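Local structure of esterase (Rhizomucor miehei, 4WY5) at residues 4-9 and 258-263; 9-14 and 297-302. The protein probably hydrolyses carboxylic ester bonds as a carboxylesterase of the alpha/beta-hydrolase fold. One frame throughout, in Å; residues are numbered along the deposited sequence.

Interaction 1: 4-9 and 258-263; sequences GNPPIH and TAESDV
The carboxylate of E260 is covered on one face by the pyrrolidine ring of P6, whose CG stands almost directly above the carboxylate carbon, 3.6 Å from E260 CD. P6 CB lies farther out over the same group, 3.8 Å from E260 OE1. OE1 accepts from two waters: water 2, at 2.7 Å, is tilted out of the carboxylate plane toward the proline, and water 3, at 3.0 Å, lies close to that plane. The glutamate reaches this place as an extended chain, its CG anti to the backbone N (chi1 -179°). Beside it, S261 turns its OG toward the methyl branch of I8, with OG 3.7 Å from I8 CG2.

Polar groups of the two segments are joined through water. Water 2 accepts from S261 OG and donates both to E260 OE1 and to P7 O; water 3 also spans P7 O and OE1. Water 1 donates to S261 OG at 2.8 Å and to P6 O at 2.7 Å. OE1 additionally accepts from G289 N, while P6 and P7 pack on Q273 of the second subunit.

The N-terminal segment thus lies over the corner after strand 254-259, just ahead of D262, whose OD2 bonds to H292 ND1 in what is probably the Ser-His-Asp triad. Two proline carbonyls and a carboxylate all present acceptors here, so they cannot bond to one another directly; the waters supply protons to all three, and S261 OG adds one by donating to water 2. The three donors gathered at OE1 would be expected to favour an ionised E260.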
ATOM      1  N   GLY A   4      17.140  12.386   2.206  1.00 37.42           N
ATOM      2  CA  GLY A   4      17.137  13.724   1.632  1.00 28.75           C
ATOM      3  C   GLY A   4      17.462  13.680   0.167  1.00 33.31           C
ATOM      4  O   GLY A   4      17.491  14.708  -0.525  1.00 32.95           O
ATOM      5  N   ASN A   5      17.658  12.453  -0.302  1.00 37.72           N
ATOM      6  CA  ASN A   5      18.208  12.194  -1.614  1.00 34.43           C
ATOM      7  C   ASN A   5      17.877  10.836  -2.292  1.00 31.34           C
ATOM      8  O   ASN A   5      18.589  10.455  -3.222  1.00 34.86           O
ATOM      9  CB  ASN A   5      19.736  12.362  -1.527  1.00 33.98           C
ATOM     10  CG  ASN A   5      20.363  11.552  -0.387  1.00 38.05           C
ATOM     11  OD1 ASN A   5      19.706  10.721   0.236  1.00 35.75           O
ATOM     12  ND2 ASN A   5      21.647  11.812  -0.105  1.00 43.07           N
ATOM     13  N   PRO A   6      16.790  10.128  -1.892  1.00 28.56           N
ATOM     14  CA  PRO A   6      16.493   8.985  -2.779  1.00 29.29           C
ATOM     15  C   PRO A   6      16.001   9.389  -4.177  1.00 26.26           C
ATOM     16  O   PRO A   6      15.552  10.528  -4.374  1.00 28.11           O
ATOM     17  CB  PRO A   6      15.380   8.226  -2.025  1.00 21.96           C
ATOM     18  CG  PRO A   6      14.750   9.249  -1.135  1.00 25.53           C
ATOM     19  CD  PRO A   6      15.903  10.134  -0.709  1.00 30.06           C
ATOM     20  N   PRO A   7      16.097   8.460  -5.144  1.00 23.82           N
ATOM     21  CA  PRO A   7      15.534   8.647  -6.491  1.00 25.86           C
ATOM     22  C   PRO A   7      14.007   8.878  -6.516  1.00 26.99           C
ATOM     23  O   PRO A   7      13.262   8.331  -5.678  1.00 22.35           O
ATOM     24  CB  PRO A   7      15.878   7.322  -7.211  1.00 21.98           C
ATOM     25  CG  PRO A   7      17.032   6.732  -6.447  1.00 21.45           C
ATOM     26  CD  PRO A   7      16.864   7.198  -5.020  1.00 28.01           C
ATOM     27  N   ILE A   8      13.557   9.687  -7.479  1.00 22.26           N
ATOM     28  CA  ILE A   8      12.136   9.829  -7.771  1.00 22.78           C
ATOM     29  C   ILE A   8      11.876   9.351  -9.208  1.00 26.39           C
ATOM     30  O   ILE A   8      12.795   9.338 -10.036  1.00 24.48           O
ATOM     31  CB  ILE A   8      11.648  11.293  -7.603  1.00 22.60           C
ATOM     32  CG1 ILE A   8      12.401  12.231  -8.551  1.00 24.51           C
ATOM     33  CG2 ILE A   8      11.809  11.759  -6.159  1.00 20.73           C
ATOM     34  CD1 ILE A   8      11.898  13.685  -8.538  1.00 23.35           C
ATOM     35  N   HIS A   9      10.630   8.984  -9.514  1.00 24.32           N
ATOM     36  CA  HIS A   9      10.275   8.537 -10.865  1.00 20.64           C
ATOM     37  C   HIS A   9      10.515   9.659 -11.896  1.00 24.40           C
ATOM     38  O   HIS A   9      10.214  10.835 -11.638  1.00 26.10           O
ATOM     39  CB  HIS A   9       8.812   8.068 -10.897  1.00 19.52           C
ATOM     40  CG  HIS A   9       8.433   7.310 -12.133  1.00 23.95           C
ATOM     41  ND1 HIS A   9       8.267   7.926 -13.359  1.00 23.70           N
ATOM     42  CD2 HIS A   9       8.166   5.994 -12.330  1.00 25.12           C
ATOM     43  CE1 HIS A   9       7.918   7.015 -14.257  1.00 28.61           C
ATOM     44  NE2 HIS A   9       7.858   5.837 -13.666  1.00 25.76           N
ATOM     45  N   THR A 258       1.410   8.363   2.441  1.00 19.30           N
ATOM     46  CA  THR A 258       2.442   9.372   2.597  1.00 20.79           C
ATOM     47  C   THR A 258       3.395   9.268   1.391  1.00 23.52           C
ATOM     48  O   THR A 258       3.518   8.194   0.798  1.00 19.61           O
ATOM     49  CB  THR A 258       3.162   9.174   3.941  1.00 20.46           C
ATOM     50  OG1 THR A 258       2.991  10.340   4.752  1.00 24.63           O
ATOM     51  CG2 THR A 258       4.611   8.842   3.759  1.00 16.20           C
ATOM     52  N   ALA A 259       4.033  10.370   0.994  1.00 24.22           N
ATOM     53  CA  ALA A 259       4.970  10.325  -0.135  1.00 22.21           C
ATOM     54  C   ALA A 259       6.430  10.423   0.334  1.00 23.63           C
ATOM     55  O   ALA A 259       6.743  11.229   1.207  1.00 22.72           O
ATOM     56  CB  ALA A 259       4.657  11.445  -1.132  1.00 18.88           C
ATOM     57  N   GLU A 260       7.313   9.594  -0.235  1.00 20.43           N
ATOM     58  CA  GLU A 260       8.699   9.511   0.238  1.00 21.36           C
ATOM     59  C   GLU A 260       9.455  10.841   0.166  1.00 21.38           C
ATOM     60  O   GLU A 260      10.145  11.206   1.113  1.00 23.46           O
ATOM     61  CB  GLU A 260       9.498   8.438  -0.537  1.00 23.23           C
ATOM     62  CG  GLU A 260      10.957   8.330  -0.033  1.00 21.80           C
ATOM     63  CD  GLU A 260      11.779   7.247  -0.718  1.00 26.08           C
ATOM     64  OE1 GLU A 260      11.705   7.152  -1.970  1.00 28.51           O
ATOM     65  OE2 GLU A 260      12.517   6.507  -0.011  1.00 19.61           O
ATOM     66  N   SER A 261       9.348  11.548  -0.957  1.00 20.35           N
ATOM     67  CA  SER A 261      10.058  12.816  -1.127  1.00 20.19           C
ATOM     68  C   SER A 261       9.084  13.991  -1.021  1.00 22.38           C
ATOM     69  O   SER A 261       8.675  14.576  -2.039  1.00 19.08           O
ATOM     70  CB  SER A 261      10.793  12.852  -2.472  1.00 22.71           C
ATOM     71  OG  SER A 261      11.874  11.924  -2.497  1.00 19.56           O
ATOM     72  N   ASP A 262       8.747  14.348   0.218  1.00 18.89           N
ATOM     73  CA  ASP A 262       7.671  15.286   0.501  1.00 21.41           C
ATOM     74  C   ASP A 262       7.873  15.878   1.895  1.00 23.27           C
ATOM     75  O   ASP A 262       7.934  15.121   2.874  1.00 23.66           O
ATOM     76  CB  ASP A 262       6.311  14.559   0.391  1.00 21.00           C
ATOM     77  CG  ASP A 262       5.108  15.472   0.645  1.00 24.23           C
ATOM     78  OD1 ASP A 262       5.300  16.655   1.012  1.00 17.56           O
ATOM     79  OD2 ASP A 262       3.947  14.992   0.485  1.00 24.19           O
ATOM     80  N   VAL A 263       7.923  17.216   1.995  1.00 20.69           N
ATOM     81  CA  VAL A 263       8.129  17.894   3.293  1.00 25.50           C
ATOM     82  C   VAL A 263       7.103  17.481   4.355  1.00 24.30           C
ATOM     83  O   VAL A 263       7.437  17.412   5.540  1.00 19.32           O
ATOM     84  CB  VAL A 263       8.099  19.463   3.177  1.00 23.73           C
ATOM     85  CG1 VAL A 263       9.268  19.963   2.379  1.00 21.66           C
ATOM     86  CG2 VAL A 263       6.800  19.954   2.552  1.00 27.34           C
TER
HETATM   87  O   HOH W   1      14.471  12.676  -3.241  1.00 22.90           O
HETATM   88  O   HOH W   2      11.602   9.330  -3.568  1.00 20.44           O
HETATM   89  O   HOH W   3      13.137   5.704  -4.142  1.00 21.70           O

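Interaction 2: 9-14 and 297-302; sequences HPVYAA and VPVETP
H9 and T301 bring two helix N-caps together: H9 precedes helix 10-19, T301 precedes helix 302-319, and each meets the other's segment with the side chain that does the capping. This joins the first helix of the chain to the start of the last helix of the alpha/beta-hydrolase fold.

Among polar contacts, T301 OG1 donates to Y12 OH at 2.9 Å, the two side chains reaching toward each other tip to tip. OG1 takes the position between the backbone N and the carbonyl carbon (chi1 63°), and the same atom accepts from Y304 N to cap the helix. One hydroxyl thereby serves as donor to the tyrosine and acceptor for the helix.

The other branch of T301 makes a CH-pi contact. Its CG2 lies 4.0 Å from the centroid of the H9 ring and 13° off the ring normal, while P10 CD covers the opposite face toward the rim. P302 CD comes within van der Waals range of H9 NE2, at 3.7 Å, the proline and histidine side chains crossing at about a right angle.

Apolar contacts continue along the loop, where V11 divides its branches. CG1, anti to the backbone N, meets V297 CG1 at 3.8 Å; CG2 touches V299 CG1 at 3.9 Å. V297 CG1 also reaches the edge of the Y12 ring, near its plane. P302 packs in addition on V282 of the second subunit.

The imidazole under the threonine methyl is itself tethered at its edge: V11 N donates to H9 ND1 at 3.1 Å, lying only 9° out of the ring plane.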
ATOM      1  N   HIS A   9      10.630   8.984  -9.514  1.00 24.32           N
ATOM      2  CA  HIS A   9      10.275   8.537 -10.865  1.00 20.64           C
ATOM      3  C   HIS A   9      10.515   9.659 -11.896  1.00 24.40           C
ATOM      4  O   HIS A   9      10.214  10.835 -11.638  1.00 26.10           O
ATOM      5  CB  HIS A   9       8.812   8.068 -10.897  1.00 19.52           C
ATOM      6  CG  HIS A   9       8.433   7.310 -12.133  1.00 23.95           C
ATOM      7  ND1 HIS A   9       8.267   7.926 -13.359  1.00 23.70           N
ATOM      8  CD2 HIS A   9       8.166   5.994 -12.330  1.00 25.12           C
ATOM      9  CE1 HIS A   9       7.918   7.015 -14.257  1.00 28.61           C
ATOM     10  NE2 HIS A   9       7.858   5.837 -13.666  1.00 25.76           N
ATOM     11  N   PRO A  10      11.086   9.300 -13.059  1.00 26.93           N
ATOM     12  CA  PRO A  10      11.399  10.253 -14.136  1.00 25.26           C
ATOM     13  C   PRO A  10      10.247  11.195 -14.493  1.00 24.74           C
ATOM     14  O   PRO A  10      10.512  12.355 -14.799  1.00 29.34           O
ATOM     15  CB  PRO A  10      11.733   9.341 -15.324  1.00 21.44           C
ATOM     16  CG  PRO A  10      12.290   8.105 -14.689  1.00 27.43           C
ATOM     17  CD  PRO A  10      11.580   7.942 -13.362  1.00 26.64           C
ATOM     18  N   VAL A  11       9.004  10.723 -14.444  1.00 28.28           N
ATOM     19  CA  VAL A  11       7.853  11.585 -14.723  1.00 23.57           C
ATOM     20  C   VAL A  11       7.768  12.748 -13.727  1.00 24.20           C
ATOM     21  O   VAL A  11       7.437  13.863 -14.115  1.00 27.47           O
ATOM     22  CB  VAL A  11       6.532  10.782 -14.709  1.00 23.33           C
ATOM     23  CG1 VAL A  11       5.324  11.694 -14.500  1.00 21.65           C
ATOM     24  CG2 VAL A  11       6.374   9.989 -16.005  1.00 27.21           C
ATOM     25  N   TYR A  12       8.093  12.497 -12.456  1.00 27.19           N
ATOM     26  CA  TYR A  12       8.030  13.542 -11.422  1.00 26.62           C
ATOM     27  C   TYR A  12       9.211  14.482 -11.579  1.00 30.14           C
ATOM     28  O   TYR A  12       9.094  15.696 -11.356  1.00 31.87           O
ATOM     29  CB  TYR A  12       8.027  12.940 -10.007  1.00 21.77           C
ATOM     30  CG  TYR A  12       6.875  11.983  -9.792  1.00 23.57           C
ATOM     31  CD1 TYR A  12       5.610  12.252 -10.316  1.00 25.39           C
ATOM     32  CD2 TYR A  12       7.067  10.780  -9.134  1.00 22.64           C
ATOM     33  CE1 TYR A  12       4.557  11.364 -10.156  1.00 21.74           C
ATOM     34  CE2 TYR A  12       6.029   9.879  -8.968  1.00 24.10           C
ATOM     35  CZ  TYR A  12       4.774  10.172  -9.477  1.00 25.60           C
ATOM     36  OH  TYR A  12       3.739   9.270  -9.316  1.00 20.04           O
ATOM     37  N   ALA A  13      10.356  13.925 -11.965  1.00 29.23           N
ATOM     38  CA  ALA A  13      11.538  14.751 -12.199  1.00 32.84           C
ATOM     39  C   ALA A  13      11.334  15.676 -13.400  1.00 35.66           C
ATOM     40  O   ALA A  13      11.716  16.849 -13.355  1.00 39.76           O
ATOM     41  CB  ALA A  13      12.781  13.883 -12.397  1.00 26.20           C
ATOM     42  N   ALA A  14      10.720  15.157 -14.461  1.00 29.03           N
ATOM     43  CA  ALA A  14      10.452  15.963 -15.646  1.00 32.81           C
ATOM     44  C   ALA A  14       9.459  17.082 -15.352  1.00 43.08           C
ATOM     45  O   ALA A  14       9.621  18.212 -15.835  1.00 43.38           O
ATOM     46  CB  ALA A  14       9.943  15.098 -16.761  1.00 36.38           C
ATOM     47  N   VAL A 297      -1.135  14.027 -11.272  1.00 24.01           N
ATOM     48  CA  VAL A 297      -0.194  14.027 -12.401  1.00 25.65           C
ATOM     49  C   VAL A 297      -0.711  13.161 -13.557  1.00 26.09           C
ATOM     50  O   VAL A 297      -0.934  11.954 -13.398  1.00 24.54           O
ATOM     51  CB  VAL A 297       1.213  13.545 -11.954  1.00 26.08           C
ATOM     52  CG1 VAL A 297       2.118  13.248 -13.154  1.00 24.14           C
ATOM     53  CG2 VAL A 297       1.839  14.583 -11.041  1.00 22.92           C
ATOM     54  N   PRO A 298      -0.889  13.784 -14.735  1.00 31.96           N
ATOM     55  CA  PRO A 298      -1.579  13.213 -15.909  1.00 31.99           C
ATOM     56  C   PRO A 298      -0.929  11.955 -16.496  1.00 32.67           C
ATOM     57  O   PRO A 298      -1.632  11.034 -16.923  1.00 28.11           O
ATOM     58  CB  PRO A 298      -1.534  14.355 -16.936  1.00 31.95           C
ATOM     59  CG  PRO A 298      -1.237  15.614 -16.129  1.00 28.34           C
ATOM     60  CD  PRO A 298      -0.402  15.158 -14.985  1.00 26.40           C
ATOM     61  N   VAL A 299       0.398  11.928 -16.539  1.00 30.23           N
ATOM     62  CA  VAL A 299       1.091  10.786 -17.101  1.00 29.66           C
ATOM     63  C   VAL A 299       1.197   9.672 -16.072  1.00 33.03           C
ATOM     64  O   VAL A 299       1.831   9.836 -15.023  1.00 28.83           O
ATOM     65  CB  VAL A 299       2.494  11.162 -17.601  1.00 31.61           C
ATOM     66  CG1 VAL A 299       3.167   9.943 -18.231  1.00 25.43           C
ATOM     67  CG2 VAL A 299       2.397  12.291 -18.614  1.00 37.99           C
ATOM     68  N   GLU A 300       0.590   8.531 -16.396  1.00 28.21           N
ATOM     69  CA  GLU A 300       0.508   7.386 -15.486  1.00 30.59           C
ATOM     70  C   GLU A 300       1.880   6.818 -15.054  1.00 30.25           C
ATOM     71  O   GLU A 300       2.807   6.712 -15.861  1.00 32.18           O
ATOM     72  CB  GLU A 300      -0.335   6.285 -16.137  1.00 27.16           C
ATOM     73  CG  GLU A 300      -0.575   5.078 -15.259  1.00 34.63           C
ATOM     74  CD  GLU A 300      -1.618   4.138 -15.830  1.00 36.45           C
ATOM     75  OE1 GLU A 300      -1.233   3.089 -16.394  1.00 45.69           O
ATOM     76  OE2 GLU A 300      -2.823   4.452 -15.718  1.00 42.22           O
ATOM     77  N   THR A 301       2.002   6.503 -13.764  1.00 28.40           N
ATOM     78  CA  THR A 301       3.206   5.890 -13.189  1.00 27.77           C
ATOM     79  C   THR A 301       2.798   4.664 -12.398  1.00 21.98           C
ATOM     80  O   THR A 301       1.641   4.560 -12.003  1.00 21.53           O
ATOM     81  CB  THR A 301       3.931   6.831 -12.234  1.00 26.84           C
ATOM     82  OG1 THR A 301       3.064   7.131 -11.121  1.00 24.33           O
ATOM     83  CG2 THR A 301       4.363   8.098 -12.968  1.00 25.88           C
ATOM     84  N   PRO A 302       3.748   3.758 -12.114  1.00 27.09           N
ATOM     85  CA  PRO A 302       3.344   2.588 -11.312  1.00 24.67           C
ATOM     86  C   PRO A 302       2.748   2.945  -9.949  1.00 22.32           C
ATOM     87  O   PRO A 302       1.896   2.185  -9.472  1.00 21.03           O
ATOM     88  CB  PRO A 302       4.656   1.812 -11.129  1.00 20.69           C
ATOM     89  CG  PRO A 302       5.505   2.216 -12.306  1.00 20.27           C
ATOM     90  CD  PRO A 302       5.131   3.643 -12.624  1.00 21.91           C
TER

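How the interactions relate
H9 ends the first segment of interaction 1 and begins that of interaction 2; the contact centres lie about 13 Å apart on the same side of the chain's centre. The H9 ring belongs to interaction 2, but its backbone bonds to G289, the residue whose N also reaches E260 in interaction 1. The contacts touch directly as well, I8 CD1 packing 3.8 Å from A13 N. One continuous N-terminal peptide thus packs on the turn at 258-263, which holds D262, and on the loop 297-302, a few residues after H292; D262 and H292 are hydrogen-bonded and probably part of the catalytic triad. Both contacts carry residues that pack on the second subunit.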